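Local atomic coordinates of fructosyl amine:oxygen oxidoreductase (Neosartorya fumigata, PDB entry 4WCT), a protein that probably catalyses the oxidative deglycation of fructosyl amines (Amadori products), using a bound FAD cofactor. Residues I127-K132 with N433-P438; F248-R253 with P312-Q317; G316-V321 with D427-Q432. All blocks are in the same frame, centred on the assembly; numbering follows the deposited sequence.

Interaction 1 (I127-K132 with N433-P438); sequences IDHIRK and NRFGGP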
loop_
_atom_site.group_PDB
_atom_site.type_symbol
_atom_site.label_atom_id
_atom_site.label_comp_id
_atom_site.label_asym_id
_atom_site.label_seq_id
_atom_site.Cartn_x
_atom_site.Cartn_y
_atom_site.Cartn_z
ATOM N N ILE A 127 5.367 -18.674 14.358
ATOM C CA ILE A 127 5.758 -17.955 15.594
ATOM C C ILE A 127 7.276 -17.729 15.669
ATOM O O ILE A 127 7.705 -16.631 15.954
ATOM C CB ILE A 127 5.242 -18.690 16.846
ATOM C CG1 ILE A 127 3.721 -18.676 16.840
ATOM C CG2 ILE A 127 5.680 -18.009 18.144
ATOM C CD1 ILE A 127 3.127 -19.796 17.655
ATOM N N ASP A 128 8.069 -18.712 15.245
ATOM C CA ASP A 128 9.551 -18.620 15.187
ATOM C C ASP A 128 10.008 -17.587 14.166
ATOM O O ASP A 128 10.946 -16.840 14.373
ATOM C CB ASP A 128 10.139 -19.969 14.747
ATOM C CG ASP A 128 10.286 -20.959 15.893
ATOM O OD1 ASP A 128 9.632 -20.779 16.939
ATOM O OD2 ASP A 128 10.998 -21.974 15.706
ATOM N N HIS A 129 9.321 -17.560 13.038
ATOM C CA HIS A 129 9.607 -16.588 12.013
ATOM C C HIS A 129 9.419 -15.164 12.530
ATOM O O HIS A 129 10.223 -14.244 12.275
ATOM C CB HIS A 129 8.714 -16.856 10.818
ATOM C CG HIS A 129 8.856 -15.850 9.727
ATOM N ND1 HIS A 129 9.981 -15.770 8.939
ATOM C CD2 HIS A 129 8.005 -14.902 9.268
ATOM C CE1 HIS A 129 9.807 -14.832 8.022
ATOM N NE2 HIS A 129 8.636 -14.264 8.227
ATOM N N ILE A 130 8.307 -14.948 13.215
ATOM C CA ILE A 130 8.045 -13.642 13.762
ATOM C C ILE A 130 9.099 -13.256 14.807
ATOM O O ILE A 130 9.618 -12.132 14.823
ATOM C CB ILE A 130 6.650 -13.581 14.395
ATOM C CG1 ILE A 130 5.583 -13.820 13.322
ATOM C CG2 ILE A 130 6.449 -12.224 15.050
ATOM C CD1 ILE A 130 4.219 -14.140 13.911
ATOM N N ARG A 131 9.392 -14.188 15.691
ATOM C CA ARG A 131 10.404 -13.966 16.733
ATOM C C ARG A 131 11.761 -13.562 16.143
ATOM O O ARG A 131 12.311 -12.526 16.498
ATOM C CB ARG A 131 10.555 -15.239 17.558
ATOM C CG ARG A 131 11.664 -15.173 18.595
ATOM C CD ARG A 131 11.865 -16.563 19.184
ATOM N NE ARG A 131 10.724 -16.873 20.041
ATOM C CZ ARG A 131 9.750 -17.748 19.778
ATOM N NH1 ARG A 131 9.859 -18.670 18.809
ATOM N NH2 ARG A 131 8.742 -17.827 20.634
ATOM N N LYS A 132 12.188 -14.249 15.089
ATOM C CA LYS A 132 13.514 -14.014 14.496
ATOM C C LYS A 132 13.619 -12.785 13.606
ATOM O O LYS A 132 14.643 -12.084 13.643
ATOM C CB LYS A 132 13.964 -15.256 13.719
ATOM C CG LYS A 132 14.269 -16.426 14.637
ATOM C CD LYS A 132 15.021 -17.540 13.923
ATOM C CE LYS A 132 14.193 -18.811 13.845
ATOM N NZ LYS A 132 14.514 -19.645 12.649
ATOM N N ASN A 433 8.014 -13.563 1.020
ATOM C CA ASN A 433 7.945 -13.405 2.481
ATOM C C ASN A 433 6.535 -13.129 2.948
ATOM O O ASN A 433 6.325 -12.565 4.019
ATOM C CB ASN A 433 8.907 -12.319 2.993
ATOM C CG ASN A 433 9.180 -12.434 4.484
ATOM O OD1 ASN A 433 9.239 -13.547 5.042
ATOM N ND2 ASN A 433 9.245 -11.286 5.165
ATOM N N ARG A 434 5.560 -13.614 2.197
ATOM C CA ARG A 434 4.180 -13.650 2.661
ATOM C C ARG A 434 3.687 -15.069 2.852
ATOM O O ARG A 434 4.153 -15.996 2.198
ATOM C CB ARG A 434 3.244 -12.925 1.666
ATOM C CG ARG A 434 3.535 -11.430 1.443
ATOM C CD ARG A 434 2.444 -10.767 0.639
ATOM N NE ARG A 434 2.620 -9.319 0.436
ATOM C CZ ARG A 434 3.293 -8.779 -0.578
ATOM N NH1 ARG A 434 3.911 -9.532 -1.477
ATOM N NH2 ARG A 434 3.317 -7.470 -0.722
ATOM N N PHE A 435 2.678 -15.195 3.705
ATOM C CA PHE A 435 2.116 -16.473 4.092
ATOM C C PHE A 435 0.596 -16.432 4.107
ATOM O O PHE A 435 -0.013 -15.372 3.965
ATOM C CB PHE A 435 2.602 -16.836 5.487
ATOM C CG PHE A 435 4.098 -16.931 5.587
ATOM C CD1 PHE A 435 4.856 -15.801 5.874
ATOM C CD2 PHE A 435 4.746 -18.083 5.123
ATOM C CE1 PHE A 435 6.241 -15.852 5.803
ATOM C CE2 PHE A 435 6.121 -18.108 5.000
ATOM C CZ PHE A 435 6.865 -17.007 5.376
ATOM N N GLY A 436 0.006 -17.604 4.260
ATOM C CA GLY A 436 -1.432 -17.727 4.399
ATOM C C GLY A 436 -2.134 -18.282 3.176
ATOM O O GLY A 436 -1.540 -18.407 2.105
ATOM N N GLY A 437 -3.376 -18.715 3.345
ATOM C CA GLY A 437 -4.109 -19.320 2.263
ATOM C C GLY A 437 -3.398 -20.541 1.722
ATOM O O GLY A 437 -2.844 -21.365 2.476
ATOM N N PRO A 438 -3.278 -20.613 0.403
ATOM C CA PRO A 438 -2.579 -21.743 -0.215
ATOM C C PRO A 438 -1.050 -21.652 -0.181
ATOM O O PRO A 438 -0.377 -22.548 -0.666
ATOM C CB PRO A 438 -3.116 -21.718 -1.652
ATOM C CG PRO A 438 -3.402 -20.278 -1.892
ATOM C CD PRO A 438 -3.871 -19.711 -0.593
HETATM O O HOH W 1 6.787 -12.659 6.823
#
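His-129 and Phe-435 form the aromatic part of the contact, an edge-to-face (T-shaped) pair in which the phenyl edge is directed at one face of the imidazole. The ring centroids lie 5.2 Å apart and the planes are turned 66° against each other, short of a perpendicular T. The touching is done by one corner of the phenyl ring: CE1 of Phe-435 comes to 3.8 Å from NE2 of His-129, with the neighbouring CD2 of the histidine slightly farther off, and CZ of Phe-435 also lies over that face. On the helix, CG of His-129 stands anti to the backbone N (chi1 176°), which carries the imidazole outward from the helix to the loop.

The polar part runs through Asn-433 and one water. OD1 of the asparagine comes to the edge of the imidazole, near its plane, at 3.3 Å from His-129 CE1, and the amide plane is turned 72° from that of the ring. The water lies in the imidazole plane and is hydrogen-bonded to His-129 NE2 at 2.8 Å; it also donates to the backbone O of Asn-433, again at 2.8 Å.

In the fold, this joins helix 124-135 to the loop that runs from helix 410-413 to strand 442-443, near the surface of the molecule. Ile-281 and Ala-282 line the junction, the first against His-129 and the second against Phe-435.

On the helix, Arg-131 NH1 and Asp-128 OD1 make a salt bridge of 2.8 Å, doubtful in that it holds for one of two conformers of the aspartate. On the loop, Arg-434 points its CB away from the helix, and its NH1 forms a salt bridge with Asp-362.

Interaction 2 (F248-R253 with P312-Q317); sequences FKKQLR and PNRPGQ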
loop_
_atom_site.group_PDB
_atom_site.type_symbol
_atom_site.label_atom_id
_atom_site.label_comp_id
_atom_site.label_asym_id
_atom_site.label_seq_id
_atom_site.Cartn_x
_atom_site.Cartn_y
_atom_site.Cartn_z
ATOM N N PHE A 248 9.465 -1.559 -17.073
ATOM C CA PHE A 248 10.187 -1.621 -15.825
ATOM C C PHE A 248 11.151 -2.799 -15.753
ATOM O O PHE A 248 11.791 -3.024 -14.708
ATOM C CB PHE A 248 9.188 -1.688 -14.667
ATOM C CG PHE A 248 8.680 -0.354 -14.228
ATOM C CD1 PHE A 248 9.407 0.400 -13.340
ATOM C CD2 PHE A 248 7.499 0.156 -14.730
ATOM C CE1 PHE A 248 8.950 1.627 -12.911
ATOM C CE2 PHE A 248 7.043 1.393 -14.316
ATOM C CZ PHE A 248 7.777 2.118 -13.401
ATOM N N LYS A 249 11.300 -3.539 -16.856
ATOM C CA LYS A 249 12.315 -4.605 -16.928
ATOM C C LYS A 249 12.086 -5.627 -15.817
ATOM O O LYS A 249 13.021 -6.071 -15.151
ATOM C CB LYS A 249 13.721 -4.006 -16.845
ATOM C CG LYS A 249 13.984 -2.973 -17.930
ATOM C CD LYS A 249 13.873 -3.588 -19.315
ATOM C CE LYS A 249 14.337 -2.622 -20.396
ATOM N NZ LYS A 249 13.854 -2.997 -21.752
ATOM N N LYS A 250 10.811 -5.941 -15.595
ATOM C CA LYS A 250 10.375 -6.922 -14.595
ATOM C C LYS A 250 10.509 -6.501 -13.135
ATOM O O LYS A 250 10.202 -7.295 -12.251
ATOM C CB LYS A 250 11.000 -8.301 -14.817
ATOM C CG LYS A 250 10.745 -8.833 -16.212
ATOM C CD LYS A 250 11.329 -10.240 -16.345
ATOM C CE LYS A 250 11.208 -10.759 -17.764
ATOM N NZ LYS A 250 11.749 -12.150 -17.859
ATOM N N GLN A 251 10.751 -5.216 -12.891
ATOM C CA GLN A 251 10.942 -4.757 -11.540
ATOM C C GLN A 251 9.629 -4.631 -10.771
ATOM O O GLN A 251 9.638 -4.607 -9.536
ATOM C CB GLN A 251 11.689 -3.423 -11.488
ATOM C CG GLN A 251 13.126 -3.504 -11.978
ATOM C CD GLN A 251 13.783 -2.148 -11.959
ATOM O OE1 GLN A 251 14.341 -1.716 -10.945
ATOM N NE2 GLN A 251 13.569 -1.409 -13.009
ATOM N N LEU A 252 8.507 -4.610 -11.472
ATOM C CA LEU A 252 7.196 -4.561 -10.812
ATOM C C LEU A 252 6.405 -5.817 -11.072
ATOM O O LEU A 252 6.217 -6.224 -12.220
ATOM C CB LEU A 252 6.406 -3.329 -11.258
ATOM C CG LEU A 252 6.985 -1.950 -10.926
ATOM C CD1 LEU A 252 6.018 -0.870 -11.451
ATOM C CD2 LEU A 252 7.246 -1.738 -9.429
ATOM N N ARG A 253 5.757 -6.327 -10.014
ATOM C CA ARG A 253 4.746 -7.357 -10.156
ATOM C C ARG A 253 3.430 -6.832 -9.625
ATOM O O ARG A 253 3.243 -6.788 -8.424
ATOM C CB ARG A 253 5.128 -8.620 -9.391
ATOM C CG ARG A 253 4.140 -9.726 -9.581
ATOM C CD ARG A 253 4.411 -10.959 -8.722
ATOM N NE ARG A 253 4.193 -10.678 -7.309
ATOM C CZ ARG A 253 4.536 -11.504 -6.329
ATOM N NH1 ARG A 253 5.039 -12.717 -6.612
ATOM N NH2 ARG A 253 4.391 -11.106 -5.075
ATOM N N PRO A 312 2.729 -8.578 -23.927
ATOM C CA PRO A 312 2.675 -8.194 -25.347
ATOM C C PRO A 312 4.039 -7.974 -25.967
ATOM O O PRO A 312 4.173 -8.090 -27.198
ATOM C CB PRO A 312 1.875 -6.885 -25.352
ATOM C CG PRO A 312 1.782 -6.438 -23.952
ATOM C CD PRO A 312 1.979 -7.647 -23.065
ATOM N N ASN A 313 5.070 -7.778 -25.141
ATOM C CA ASN A 313 6.414 -7.530 -25.651
ATOM C C ASN A 313 7.449 -8.587 -25.358
ATOM O O ASN A 313 8.613 -8.413 -25.693
ATOM C CB ASN A 313 6.886 -6.150 -25.196
ATOM C CG ASN A 313 6.023 -5.047 -25.770
ATOM O OD1 ASN A 313 6.124 -4.741 -26.957
ATOM N ND2 ASN A 313 5.159 -4.480 -24.954
ATOM N N ARG A 314 7.026 -9.682 -24.741
ATOM C CA ARG A 314 7.907 -10.788 -24.399
ATOM C C ARG A 314 7.241 -12.107 -24.739
ATOM O O ARG A 314 6.533 -12.692 -23.933
ATOM C CB ARG A 314 8.297 -10.754 -22.918
ATOM C CG ARG A 314 9.059 -9.512 -22.480
ATOM C CD ARG A 314 9.539 -9.663 -21.042
ATOM N NE ARG A 314 10.296 -8.513 -20.545
ATOM C CZ ARG A 314 9.773 -7.333 -20.194
ATOM N NH1 ARG A 314 8.465 -7.124 -20.155
ATOM N NH2 ARG A 314 10.585 -6.360 -19.845
ATOM N N PRO A 315 7.490 -12.602 -25.966
ATOM C CA PRO A 315 6.874 -13.846 -26.432
ATOM C C PRO A 315 7.051 -14.994 -25.454
ATOM O O PRO A 315 8.136 -15.206 -24.944
ATOM C CB PRO A 315 7.613 -14.126 -27.762
ATOM C CG PRO A 315 7.980 -12.771 -28.257
ATOM C CD PRO A 315 8.303 -11.948 -27.014
ATOM N N GLY A 316 5.957 -15.694 -25.185
ATOM C CA GLY A 316 5.940 -16.831 -24.325
ATOM C C GLY A 316 5.975 -16.523 -22.842
ATOM O O GLY A 316 6.034 -17.446 -22.032
ATOM N N GLN A 317 5.979 -15.232 -22.490
ATOM C CA GLN A 317 6.041 -14.843 -21.077
ATOM C C GLN A 317 4.757 -14.186 -20.617
ATOM O O GLN A 317 3.906 -13.860 -21.427
ATOM C CB GLN A 317 7.202 -13.879 -20.846
ATOM C CG GLN A 317 8.547 -14.477 -21.243
ATOM C CD GLN A 317 9.715 -13.625 -20.833
ATOM O OE1 GLN A 317 9.749 -13.107 -19.721
ATOM N NE2 GLN A 317 10.682 -13.453 -21.736
HETATM O O HOH W 2 12.918 -12.019 -20.787
#
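Lys-250 and Gln-317 both start with CG anti to the carbonyl carbon (chi1 -55° in the lysine) and run on extended, so that their polar ends meet with the two side chains at about a right angle. Lys-250 NZ donates to Gln-317 OE1 at 2.9 Å, approaching with a C=O...N angle of 138° and tilted 17° from the carbonyl plane. A water closes a second path, accepting from Lys-250 NZ and from Gln-317 NE2, the latter at 2.8 Å.

The aliphatic length of Lys-250 also passes Arg-314: CE is 3.7 Å from Arg-314 NE, and CG sits over one face of the guanidinium, offset toward its rim. Arg-314 NH2 reaches to 3.8 Å from Lys-249 CA. A type I' turn, Phe-248 to Gln-251, leading into strand 253-263, meets a type II turn, Arg-314 to Gln-317, between strands 295-310 and 318-320: two surface loops beside the large mixed sheet.

Lys-250 and Arg-314 bring like charges near each other, yet Asp-247 and Asp-311 both pair with the arginine. These carboxylates probably offset the charges, leaving Lys-250 to hold the other loop through a neutral amide.

Interaction 3 (G316-V321 with D427-Q432); sequences GQEKSV and DWRATQ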
loop_
_atom_site.group_PDB
_atom_site.type_symbol
_atom_site.label_atom_id
_atom_site.label_comp_id
_atom_site.label_asym_id
_atom_site.label_seq_id
_atom_site.Cartn_x
_atom_site.Cartn_y
_atom_site.Cartn_z
ATOM N N GLY A 316 5.957 -15.694 -25.185
ATOM C CA GLY A 316 5.940 -16.831 -24.325
ATOM C C GLY A 316 5.975 -16.523 -22.842
ATOM O O GLY A 316 6.034 -17.446 -22.032
ATOM N N GLN A 317 5.979 -15.232 -22.490
ATOM C CA GLN A 317 6.041 -14.843 -21.077
ATOM C C GLN A 317 4.757 -14.186 -20.617
ATOM O O GLN A 317 3.906 -13.860 -21.427
ATOM C CB GLN A 317 7.202 -13.879 -20.846
ATOM C CG GLN A 317 8.547 -14.477 -21.243
ATOM C CD GLN A 317 9.715 -13.625 -20.833
ATOM O OE1 GLN A 317 9.749 -13.107 -19.721
ATOM N NE2 GLN A 317 10.682 -13.453 -21.736
ATOM N N GLU A 318 4.606 -14.120 -19.301
ATOM C CA GLU A 318 3.391 -13.612 -18.651
ATOM C C GLU A 318 3.686 -12.252 -18.064
ATOM O O GLU A 318 4.788 -12.011 -17.582
ATOM C CB GLU A 318 2.988 -14.504 -17.467
ATOM C CG GLU A 318 2.807 -15.979 -17.745
ATOM C CD GLU A 318 2.669 -16.779 -16.456
ATOM O OE1 GLU A 318 1.571 -17.272 -16.244
ATOM O OE2 GLU A 318 3.621 -16.826 -15.624
ATOM N N LYS A 319 2.632 -11.477 -17.901
ATOM C CA LYS A 319 2.690 -10.204 -17.209
ATOM C C LYS A 319 1.316 -10.022 -16.525
ATOM O O LYS A 319 0.282 -10.044 -17.185
ATOM C CB LYS A 319 2.919 -9.085 -18.233
ATOM C CG LYS A 319 3.212 -7.709 -17.651
ATOM C CD LYS A 319 3.796 -6.738 -18.684
ATOM C CE LYS A 319 4.109 -5.395 -18.032
ATOM N NZ LYS A 319 4.462 -4.297 -18.960
ATOM N N SER A 320 1.340 -9.712 -15.228
ATOM C CA SER A 320 0.123 -9.507 -14.443
ATOM C C SER A 320 -0.518 -8.131 -14.702
ATOM O O SER A 320 0.152 -7.101 -14.604
ATOM C CB SER A 320 0.463 -9.627 -12.955
ATOM O OG SER A 320 -0.733 -9.525 -12.168
ATOM N N VAL A 321 -1.797 -8.134 -15.052
ATOM C CA VAL A 321 -2.527 -6.918 -15.401
ATOM C C VAL A 321 -3.677 -6.719 -14.429
ATOM O O VAL A 321 -4.620 -7.502 -14.402
ATOM C CB VAL A 321 -3.112 -6.989 -16.824
ATOM C CG1 VAL A 321 -3.773 -5.653 -17.158
ATOM C CG2 VAL A 321 -1.981 -7.302 -17.794
ATOM N N ASP A 427 10.951 -14.811 -11.014
ATOM C CA ASP A 427 9.888 -15.777 -10.770
ATOM C C ASP A 427 8.655 -15.088 -10.235
ATOM O O ASP A 427 8.647 -14.637 -9.070
ATOM C CB ASP A 427 10.342 -16.783 -9.723
ATOM C CG ASP A 427 9.295 -17.824 -9.413
ATOM O OD1 ASP A 427 8.243 -17.886 -10.070
ATOM O OD2 ASP A 427 9.603 -18.679 -8.560
ATOM N N TRP A 428 7.655 -14.927 -11.097
ATOM C CA TRP A 428 6.462 -14.189 -10.716
ATOM C C TRP A 428 5.700 -14.864 -9.592
ATOM O O TRP A 428 4.796 -14.256 -9.029
ATOM C CB TRP A 428 5.515 -14.002 -11.893
ATOM C CG TRP A 428 6.087 -13.210 -13.027
ATOM C CD1 TRP A 428 6.301 -13.658 -14.303
ATOM C CD2 TRP A 428 6.575 -11.861 -12.986
ATOM N NE1 TRP A 428 6.871 -12.669 -15.059
ATOM C CE2 TRP A 428 7.030 -11.548 -14.283
ATOM C CE3 TRP A 428 6.553 -10.855 -12.022
ATOM C CZ2 TRP A 428 7.534 -10.293 -14.615
ATOM C CZ3 TRP A 428 7.071 -9.616 -12.339
ATOM C CH2 TRP A 428 7.486 -9.323 -13.652
ATOM N N ARG A 429 5.905 -16.170 -9.421
ATOM C CA ARG A 429 5.181 -16.927 -8.420
ATOM C C ARG A 429 5.911 -17.047 -7.080
ATOM O O ARG A 429 5.454 -17.746 -6.188
ATOM C CB ARG A 429 4.767 -18.304 -8.987
ATOM C CG ARG A 429 3.702 -18.174 -10.076
ATOM C CD ARG A 429 3.271 -19.502 -10.683
ATOM N NE ARG A 429 2.175 -19.265 -11.628
ATOM C CZ ARG A 429 2.349 -18.664 -12.795
ATOM N NH1 ARG A 429 3.556 -18.246 -13.135
ATOM N NH2 ARG A 429 1.357 -18.602 -13.685
ATOM N N ALA A 430 7.013 -16.305 -6.916
ATOM C CA ALA A 430 7.691 -16.215 -5.639
ATOM C C ALA A 430 6.779 -15.625 -4.584
ATOM O O ALA A 430 6.027 -14.683 -4.850
ATOM C CB ALA A 430 8.937 -15.367 -5.782
ATOM N N THR A 431 6.760 -16.224 -3.394
ATOM C CA THR A 431 5.823 -15.752 -2.380
ATOM C C THR A 431 6.321 -14.541 -1.573
ATOM O O THR A 431 5.550 -13.947 -0.832
ATOM C CB THR A 431 5.411 -16.888 -1.430
ATOM O OG1 THR A 431 6.586 -17.515 -0.902
ATOM C CG2 THR A 431 4.559 -17.895 -2.147
ATOM N N GLN A 432 7.588 -14.176 -1.744
ATOM C CA GLN A 432 8.119 -12.878 -1.285
ATOM C C GLN A 432 7.790 -12.555 0.171
ATOM O O GLN A 432 7.317 -11.452 0.527
ATOM C CB GLN A 432 7.675 -11.773 -2.275
ATOM C CG GLN A 432 8.218 -12.058 -3.686
ATOM C CD GLN A 432 8.286 -10.826 -4.600
ATOM O OE1 GLN A 432 7.784 -10.827 -5.736
ATOM N NE2 GLN A 432 8.936 -9.790 -4.116
HETATM O O HOH W 3 8.254 -12.408 -17.679
#
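Glu-318 and Arg-429 are joined by an end-on, bidentate salt bridge. NH2 of Arg-429 donates to OE1 of Glu-318 at 2.9 Å and NH1 to OE2 of the same carboxylate at 2.9 Å, with N-H...O angles of 174° and 169°. Each oxygen uses its syn lone pair, and the carboxylate and guanidinium planes are only 7° apart, so the paired bonds restrain both groups from rotating.

Beside this pair, NE1 of Trp-428 lies 3.3 Å from the backbone O of Glu-318. A water in the plane of the indole ring accepts from Trp-428 NE1 at 3.0 Å and probably donates to Gln-317 OE1.

Farther out, the backbone of 427-432 sets the two side chains. An Asx turn, in which Asp-427 OD1 accepts from Arg-429 N at 3.0 Å, lies within a type I turn from Asp-427 to Ala-430, and Arg-429 then extends from CG to NE to reach the acid. Phe-308 of strand 295-310 packs against both Glu-318 and Arg-429. The contact thereby joins, at the surface, the short strand 318-320, which pairs antiparallel with 295-310 in the large mixed sheet, to the loop that precedes strand 442-443.

In the fold
Interactions 2 and 3 are neighbours, their centres about 9 Å apart, and share Gly-316 and Gln-317; the centre of interaction 1 lies about 29 Å from that of the former and 21 Å from that of the latter. The loop after helix 410-413 supplies the second segments of interactions 1 and 3, while interaction 2 pairs 248-253 with 312-317. Consecutive segments of that loop meet strand 318-320 and then helix 124-135. Arg-253, at the start of strand 253-263, links interactions 2 and 3 by probable hydrogen bonds from NH1 to Trp-428 O and Ala-430 O. Interactions 1 and 3 thus hold the loop before strand 442-443 against helix 124-135 and the large sheet.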